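Local structure of response regulator (Helicobacter pylori, 2PLN) at residues M44-E49 and D59-D64; V66-S69 and S75-S78; A109-A114 and V124-A129. The protein probably acts as an orphan response regulator that binds promoter DNA and controls transcription, this chain being its N-terminal receiver domain. All coordinates share one frame; numbering follows the deposited sequence.

Contact 1 of 3, residues M44-E49 and D59-D64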
loop_
_atom_site.group_PDB
_atom_site.type_symbol
_atom_site.label_atom_id
_atom_site.label_comp_id
_atom_site.label_asym_id
_atom_site.label_seq_id
_atom_site.Cartn_x
_atom_site.Cartn_y
_atom_site.Cartn_z
HETATM N N MSE A 44 -4.912 17.977 -8.141
HETATM C CA MSE A 44 -5.693 18.950 -7.391
HETATM C C MSE A 44 -5.950 18.315 -6.038
HETATM O O MSE A 44 -6.103 17.091 -5.972
HETATM C CB MSE A 44 -7.055 19.181 -8.033
HETATM C CG MSE A 44 -7.945 20.048 -7.143
HETATM SE SE MSE A 44 -7.526 21.880 -7.602
HETATM C CE MSE A 44 -8.238 21.441 -9.381
ATOM N N ALA A 45 -5.992 19.107 -4.963
ATOM C CA ALA A 45 -6.312 18.543 -3.638
ATOM C C ALA A 45 -7.121 19.512 -2.762
ATOM O O ALA A 45 -6.828 20.698 -2.734
ATOM C CB ALA A 45 -5.035 18.131 -2.913
ATOM N N ASP A 46 -8.136 18.993 -2.071
ATOM C CA ASP A 46 -8.884 19.761 -1.069
ATOM C C ASP A 46 -8.572 19.222 0.294
ATOM O O ASP A 46 -8.682 18.012 0.506
ATOM C CB ASP A 46 -10.392 19.623 -1.277
ATOM C CG ASP A 46 -10.854 20.191 -2.598
ATOM O OD1 ASP A 46 -10.277 21.195 -3.023
ATOM O OD2 ASP A 46 -11.766 19.678 -3.289
ATOM N N VAL A 47 -8.240 20.118 1.225
ATOM C CA VAL A 47 -8.025 19.736 2.618
ATOM C C VAL A 47 -9.245 20.130 3.437
ATOM O O VAL A 47 -9.757 21.241 3.309
ATOM C CB VAL A 47 -6.763 20.391 3.247
ATOM C CG1 VAL A 47 -6.550 19.896 4.665
ATOM C CG2 VAL A 47 -5.520 20.075 2.417
ATOM N N THR A 48 -9.720 19.201 4.256
ATOM C CA THR A 48 -10.724 19.524 5.263
ATOM C C THR A 48 -10.341 18.930 6.608
ATOM O O THR A 48 -9.752 17.865 6.678
ATOM C CB THR A 48 -12.161 19.124 4.806
ATOM O OG1 THR A 48 -13.088 19.471 5.844
ATOM C CG2 THR A 48 -12.323 17.592 4.656
ATOM N N GLU A 49 -10.657 19.641 7.677
ATOM C CA GLU A 49 -10.411 19.162 9.031
ATOM C C GLU A 49 -11.581 18.341 9.576
ATOM O O GLU A 49 -11.521 17.784 10.697
ATOM C CB GLU A 49 -10.190 20.391 9.930
ATOM C CG GLU A 49 -11.203 21.521 9.684
ATOM C CD GLU A 49 -11.061 22.203 8.306
ATOM O OE1 GLU A 49 -9.963 22.694 7.973
ATOM O OE2 GLU A 49 -12.036 22.266 7.541
ATOM N N ASP A 59 -19.994 13.742 -2.159
ATOM C CA ASP A 59 -21.285 13.649 -2.807
ATOM C C ASP A 59 -21.495 14.748 -3.817
ATOM O O ASP A 59 -22.306 14.614 -4.694
ATOM C CB ASP A 59 -22.397 13.692 -1.763
ATOM C CG ASP A 59 -22.578 12.359 -1.068
ATOM O OD1 ASP A 59 -22.157 11.316 -1.621
ATOM O OD2 ASP A 59 -23.115 12.264 0.039
ATOM N N ILE A 60 -20.796 15.858 -3.654
ATOM C CA ILE A 60 -21.008 16.994 -4.543
ATOM C C ILE A 60 -19.861 17.275 -5.520
ATOM O O ILE A 60 -20.021 18.083 -6.443
ATOM C CB ILE A 60 -21.396 18.263 -3.754
ATOM C CG1 ILE A 60 -20.301 18.701 -2.780
ATOM C CG2 ILE A 60 -22.724 18.052 -2.998
ATOM C CD1 ILE A 60 -20.250 20.206 -2.522
ATOM N N ARG A 61 -18.702 16.674 -5.282
ATOM C CA ARG A 61 -17.543 16.811 -6.164
ATOM C C ARG A 61 -17.033 15.419 -6.477
ATOM O O ARG A 61 -17.199 14.494 -5.679
ATOM C CB ARG A 61 -16.403 17.546 -5.456
ATOM C CG ARG A 61 -16.779 18.915 -4.956
ATOM C CD ARG A 61 -15.644 19.680 -4.370
ATOM N NE ARG A 61 -16.142 20.895 -3.754
ATOM C CZ ARG A 61 -15.489 21.589 -2.851
ATOM N NH1 ARG A 61 -14.295 21.169 -2.434
ATOM N NH2 ARG A 61 -16.035 22.694 -2.343
ATOM N N ASN A 62 -16.352 15.274 -7.599
ATOM C CA ASN A 62 -15.846 13.967 -7.956
ATOM C C ASN A 62 -14.362 13.862 -7.608
ATOM O O ASN A 62 -13.519 14.509 -8.255
ATOM C CB ASN A 62 -16.088 13.714 -9.440
ATOM C CG ASN A 62 -17.574 13.506 -9.765
ATOM O OD1 ASN A 62 -18.326 12.875 -8.988
ATOM N ND2 ASN A 62 -18.000 14.031 -10.908
ATOM N N TYR A 63 -14.063 13.090 -6.565
ATOM C CA TYR A 63 -12.681 12.774 -6.182
ATOM C C TYR A 63 -12.257 11.398 -6.692
ATOM O O TYR A 63 -13.082 10.471 -6.774
ATOM C CB TYR A 63 -12.545 12.776 -4.666
ATOM C CG TYR A 63 -12.773 14.120 -4.057
ATOM C CD1 TYR A 63 -11.767 15.083 -4.069
ATOM C CD2 TYR A 63 -14.004 14.446 -3.474
ATOM C CE1 TYR A 63 -11.967 16.344 -3.484
ATOM C CE2 TYR A 63 -14.209 15.701 -2.910
ATOM C CZ TYR A 63 -13.201 16.632 -2.935
ATOM O OH TYR A 63 -13.431 17.830 -2.360
ATOM N N ASP A 64 -10.963 11.253 -6.962
ATOM C CA ASP A 64 -10.391 9.975 -7.402
ATOM C C ASP A 64 -9.845 9.205 -6.207
ATOM O O ASP A 64 -9.740 7.984 -6.249
ATOM C CB ASP A 64 -9.281 10.262 -8.412
ATOM C CG ASP A 64 -9.806 11.028 -9.624
ATOM O OD1 ASP A 64 -10.435 10.386 -10.498
ATOM O OD2 ASP A 64 -9.667 12.255 -9.779
#

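Contact 2 of 3, residues V66-S69 and S75-S78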
loop_
_atom_site.group_PDB
_atom_site.type_symbol
_atom_site.label_atom_id
_atom_site.label_comp_id
_atom_site.label_asym_id
_atom_site.label_seq_id
_atom_site.Cartn_x
_atom_site.Cartn_y
_atom_site.Cartn_z
ATOM N N VAL A 66 -9.314 9.540 -1.573
ATOM C CA VAL A 66 -9.463 10.246 -0.282
ATOM C C VAL A 66 -8.467 9.625 0.663
ATOM O O VAL A 66 -8.314 8.392 0.700
ATOM C CB VAL A 66 -10.910 10.162 0.350
ATOM C CG1 VAL A 66 -11.427 8.706 0.489
ATOM C CG2 VAL A 66 -10.977 10.914 1.707
HETATM N N MSE A 67 -7.772 10.484 1.408
HETATM C CA MSE A 67 -6.975 10.025 2.526
HETATM C C MSE A 67 -7.551 10.584 3.812
HETATM O O MSE A 67 -7.776 11.793 3.932
HETATM C CB MSE A 67 -5.507 10.433 2.393
HETATM C CG MSE A 67 -4.664 9.732 3.456
HETATM SE SE MSE A 67 -2.767 9.782 3.131
HETATM C CE MSE A 67 -2.543 11.687 2.956
ATOM N N VAL A 68 -7.814 9.708 4.769
ATOM C CA VAL A 68 -8.515 10.119 5.986
ATOM C C VAL A 68 -7.698 9.744 7.211
ATOM O O VAL A 68 -7.229 8.609 7.329
ATOM C CB VAL A 68 -9.960 9.536 6.050
ATOM C CG1 VAL A 68 -10.001 7.995 5.848
ATOM C CG2 VAL A 68 -10.667 9.913 7.352
ATOM N N SER A 69 -7.497 10.730 8.077
ATOM C CA SER A 69 -6.976 10.545 9.438
ATOM C C SER A 69 -8.040 11.099 10.326
ATOM O O SER A 69 -8.306 12.304 10.297
ATOM C CB SER A 69 -5.717 11.365 9.683
ATOM O OG SER A 69 -4.806 11.210 8.638
ATOM N N SER A 75 -15.534 3.302 10.086
ATOM C CA SER A 75 -16.937 3.270 9.621
ATOM C C SER A 75 -17.074 4.072 8.339
ATOM O O SER A 75 -17.786 3.694 7.423
ATOM C CB SER A 75 -17.913 3.766 10.689
ATOM O OG SER A 75 -17.599 5.094 11.060
ATOM N N PHE A 76 -16.364 5.197 8.282
ATOM C CA PHE A 76 -16.334 6.037 7.082
ATOM C C PHE A 76 -15.824 5.251 5.870
ATOM O O PHE A 76 -16.352 5.389 4.757
ATOM C CB PHE A 76 -15.465 7.245 7.397
ATOM C CG PHE A 76 -15.065 8.066 6.209
ATOM C CD1 PHE A 76 -13.816 7.879 5.600
ATOM C CD2 PHE A 76 -15.907 9.070 5.730
ATOM C CE1 PHE A 76 -13.421 8.658 4.542
ATOM C CE2 PHE A 76 -15.517 9.857 4.669
ATOM C CZ PHE A 76 -14.268 9.651 4.064
ATOM N N VAL A 77 -14.793 4.420 6.089
ATOM C CA VAL A 77 -14.204 3.642 4.990
ATOM C C VAL A 77 -15.308 2.778 4.365
ATOM O O VAL A 77 -15.502 2.780 3.155
ATOM C CB VAL A 77 -12.998 2.803 5.454
ATOM C CG1 VAL A 77 -12.594 1.784 4.418
ATOM C CG2 VAL A 77 -11.798 3.729 5.777
ATOM N N SER A 78 -16.012 2.036 5.210
ATOM C CA SER A 78 -17.087 1.187 4.732
ATOM C C SER A 78 -18.212 1.982 4.028
ATOM O O SER A 78 -18.704 1.552 3.006
ATOM C CB SER A 78 -17.655 0.357 5.887
ATOM O OG SER A 78 -18.610 -0.538 5.365
#

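Contact 3 of 3, residues A109-A114 and V124-A129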
loop_
_atom_site.group_PDB
_atom_site.type_symbol
_atom_site.label_atom_id
_atom_site.label_comp_id
_atom_site.label_asym_id
_atom_site.label_seq_id
_atom_site.Cartn_x
_atom_site.Cartn_y
_atom_site.Cartn_z
ATOM N N ALA A 109 -10.209 -0.667 2.758
ATOM C CA ALA A 109 -9.206 0.403 2.513
ATOM C C ALA A 109 -8.133 -0.083 1.541
ATOM O O ALA A 109 -7.767 -1.234 1.546
ATOM C CB ALA A 109 -8.563 0.865 3.830
ATOM N N ASP A 110 -7.634 0.820 0.707
ATOM C CA ASP A 110 -6.605 0.489 -0.257
ATOM C C ASP A 110 -5.222 0.600 0.362
ATOM O O ASP A 110 -4.252 0.027 -0.159
ATOM C CB ASP A 110 -6.748 1.407 -1.471
ATOM C CG ASP A 110 -8.029 1.161 -2.207
ATOM O OD1 ASP A 110 -8.124 0.082 -2.834
ATOM O OD2 ASP A 110 -8.993 1.945 -2.176
ATOM N N ASP A 111 -5.116 1.341 1.469
ATOM C CA ASP A 111 -3.862 1.377 2.165
ATOM C C ASP A 111 -4.076 1.803 3.603
ATOM O O ASP A 111 -5.138 2.347 3.972
ATOM C CB ASP A 111 -2.904 2.344 1.442
ATOM C CG ASP A 111 -1.438 1.908 1.519
ATOM O OD1 ASP A 111 -1.044 1.197 2.493
ATOM O OD2 ASP A 111 -0.615 2.265 0.648
ATOM N N TYR A 112 -3.063 1.538 4.414
ATOM C CA TYR A 112 -3.020 1.945 5.810
ATOM C C TYR A 112 -1.617 2.495 6.068
ATOM O O TYR A 112 -0.607 1.800 5.851
ATOM C CB TYR A 112 -3.319 0.741 6.706
ATOM C CG TYR A 112 -3.376 1.063 8.187
ATOM C CD1 TYR A 112 -2.295 0.785 9.010
ATOM C CD2 TYR A 112 -4.524 1.641 8.775
ATOM C CE1 TYR A 112 -2.348 1.068 10.405
ATOM C CE2 TYR A 112 -4.573 1.917 10.166
ATOM C CZ TYR A 112 -3.484 1.637 10.958
ATOM O OH TYR A 112 -3.525 1.935 12.343
ATOM N N ILE A 113 -1.544 3.747 6.518
ATOM C CA ILE A 113 -0.267 4.449 6.510
ATOM C C ILE A 113 -0.068 5.001 7.918
ATOM O O ILE A 113 -0.931 5.689 8.436
ATOM C CB ILE A 113 -0.289 5.594 5.456
ATOM C CG1 ILE A 113 -0.558 5.040 4.044
ATOM C CG2 ILE A 113 1.009 6.465 5.502
ATOM C CD1 ILE A 113 -1.058 6.085 3.104
ATOM N N ALA A 114 1.045 4.662 8.561
ATOM C CA ALA A 114 1.330 5.228 9.880
ATOM C C ALA A 114 1.767 6.680 9.744
ATOM O O ALA A 114 2.496 7.037 8.811
ATOM C CB ALA A 114 2.423 4.436 10.583
ATOM N N VAL A 124 3.522 11.194 -1.458
ATOM C CA VAL A 124 3.037 11.508 -2.800
ATOM C C VAL A 124 3.275 10.386 -3.814
ATOM O O VAL A 124 2.393 10.078 -4.638
ATOM C CB VAL A 124 3.585 12.888 -3.285
ATOM C CG1 VAL A 124 3.310 13.102 -4.752
ATOM C CG2 VAL A 124 3.004 14.027 -2.385
ATOM N N ALA A 125 4.458 9.780 -3.766
ATOM C CA ALA A 125 4.773 8.645 -4.617
ATOM C C ALA A 125 3.786 7.472 -4.363
ATOM O O ALA A 125 3.345 6.789 -5.294
ATOM C CB ALA A 125 6.218 8.199 -4.373
ATOM N N ARG A 126 3.447 7.252 -3.101
ATOM C CA ARG A 126 2.489 6.187 -2.731
ATOM C C ARG A 126 1.097 6.525 -3.298
ATOM O O ARG A 126 0.439 5.664 -3.855
ATOM C CB ARG A 126 2.402 6.057 -1.213
ATOM C CG ARG A 126 1.350 5.027 -0.656
ATOM C CD ARG A 126 1.451 4.847 0.843
ATOM N NE ARG A 126 2.771 4.326 1.207
ATOM C CZ ARG A 126 3.080 3.024 1.291
ATOM N NH1 ARG A 126 2.129 2.102 1.098
ATOM N NH2 ARG A 126 4.347 2.648 1.577
ATOM N N ILE A 127 0.665 7.778 -3.118
ATOM C CA ILE A 127 -0.644 8.215 -3.636
ATOM C C ILE A 127 -0.680 8.068 -5.141
ATOM O O ILE A 127 -1.651 7.541 -5.684
ATOM C CB ILE A 127 -0.966 9.651 -3.181
ATOM C CG1 ILE A 127 -1.154 9.655 -1.669
ATOM C CG2 ILE A 127 -2.237 10.191 -3.870
ATOM C CD1 ILE A 127 -1.243 11.060 -1.048
ATOM N N GLU A 128 0.392 8.511 -5.802
ATOM C CA GLU A 128 0.557 8.289 -7.236
ATOM C C GLU A 128 0.352 6.836 -7.638
ATOM O O GLU A 128 -0.394 6.551 -8.576
ATOM C CB GLU A 128 1.962 8.671 -7.674
ATOM C CG GLU A 128 2.099 10.077 -8.146
ATOM C CD GLU A 128 3.463 10.281 -8.765
ATOM O OE1 GLU A 128 3.526 10.998 -9.746
ATOM O OE2 GLU A 128 4.459 9.682 -8.294
ATOM N N ALA A 129 1.033 5.929 -6.926
ATOM C CA ALA A 129 0.935 4.491 -7.191
ATOM C C ALA A 129 -0.487 3.968 -6.966
ATOM O O ALA A 129 -0.965 3.119 -7.704
ATOM C CB ALA A 129 1.926 3.696 -6.317
#

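Contact 1 of 3, residues M44-E49 and D59-D64
Asp46 lies in the middle of strand 44-48, an outermost strand of this chain's parallel sheet, and faces Arg61 and Tyr63 in the extended loop after helix 51-60; the CA atoms of Asp46 and Tyr63 are 9.5 Å apart, so the long side chains of Arg61 and Tyr63 must bridge the gap. The hydroxyl of Tyr63 donates to Asp46, OH to OD2 2.7 Å, using the lone pair of OD2 that faces away from OD1. The carboxylate plane stands at a right angle to the phenol ring, and OD2 of Asp46 lies at the ring's edge, near its plane, 3.3 Å from CE1 of Tyr63. Arg61 reaches the same oxygen along a chain extended from CG to NE. Its NH1 forms a salt bridge with OD2 of Asp46 at 3.1 Å, a weak hydrogen bond bent to 133°. Tyrosine suits this place: its ring is buried against Leu22, Leu57 and Met58, while its single polar atom emerges at the carboxylate. Arginine suits the more open flank, where its long chain carries charge across to the acid. Arg20 of the neighbouring strand supplies a second salt bridge to OD2. With two arginines in salt bridges and a phenol donating to OD2, Asp46 should be stabilised as the carboxylate, and its charge ties the edge strand of the receiver domain's sheet to the loop that leads into strand 65-68.

Contact 2 of 3, residues V66-S69 and S75-S78
Phe76 of helix 73-83 turns its ring toward strand 65-68 and meets Val68 first: CE1 of Phe76 is 3.7 Å from CG1 of Val68. The CB and CG2 of the valine also lie close, so its branched end packs obliquely on the ring at CD1 and CE1, while the two side chains run past each other in opposite directions. Two residues earlier in the strand, CG2 of Val66 approaches CZ of Phe76 at 4.2 Å, near the ring plane and therefore at its edge. The phenylalanine thus reaches two valines on the same face of the sheet, whereas Met67 between them points to the other face.

The reach depends on the first side-chain torsion: with chi1 at 167°, CG of Phe76 lies opposite the backbone N and the ring extends from the helix toward the strand. The backbones stay well apart, with the CA atoms of Val68 and Val77 8.7 Å from each other. Beta-branched valines suit the extended strand and present compact methyl surfaces; a large flat ring spans the remaining distance.

Around this first shell, Leu51, Glu55 and Met58 of helix 51-60 pack against Phe76, and Leu22, Ile24 and Val89 of the adjoining strands touch Val66. Val77 rests on Val89 and Val91. Backbone hydrogen bonds of Val66 with Val88 and Leu90 fix the valines relative to strand 88-93, which completes the beta-alpha-beta crossover characteristic of the CheY-like receiver fold. Across these two segments the contact is apolar: shape fit and exclusion of water, rather than directional bonding, hold this part of helix 73-83 against the sheet.

Contact 3 of 3, residues A109-A114 and V124-A129
OD2 of Asp111 is gripped by two arginines of helix 120-130, Arg126 and Arg130. NH1 of Arg126 donates to OD2 of Asp111 at 2.8 Å, nearly straight at 159°. The acceptor lies at the guanidinium edge, practically in its plane, and uses the lone pair on the side of OD1. The carboxylate and guanidinium planes are nevertheless turned 61° apart, so this is a single-point bridge rather than a paired, coplanar one. A bend at chi3 (-61°) turns the end of Arg126 to meet the acid. The aliphatic part of the chain serves a second neighbour, with CD of Arg126 3.6 Å from CD1 of Ile113. Arginine suits this double task, since its last methylene, CD, packs on isoleucine while its charged end reaches the aspartate. OD1 of Asp111 is occupied too, accepting the backbone N-H of Tyr112, N to OD1 2.8 Å, which helps set the carboxylate's rotation. The second subunit completes the network: its Arg126 forms a salt bridge with OD1 of Asp111, its Asp111 reciprocates, and its Glu101 pairs with Arg126. This use of helix 98-106, strand 111-114 and helix 120-130 resembles the receiver dimers of OmpR/PhoB regulators. Buried opposite charges that bind both within and between subunits should favour the ionised forms of Asp111 and Arg126 and couple the strand-helix packing to dimerisation.

How the contacts relate
The three contacts come in series along one receiver domain, and all draw on its five-stranded parallel sheet. Contact 1 lies at the 44-48 edge, contact 2 on the third strand in the order across the sheet, and contact 3 at the 111-114 edge. The centres of contacts 1 and 3 are about 16 Å apart, on opposite sides of the chain's centre; each is about 13 Å from contact 2. The loop of contact 1 leads straight into strand 65-68 of contact 2. Contacts 2 and 3 touch by packing, Met67 meeting both Ile113 and Ile127. Charged clusters at the two edges thus flank an apolar interior, and only contact 3 reaches the second subunit.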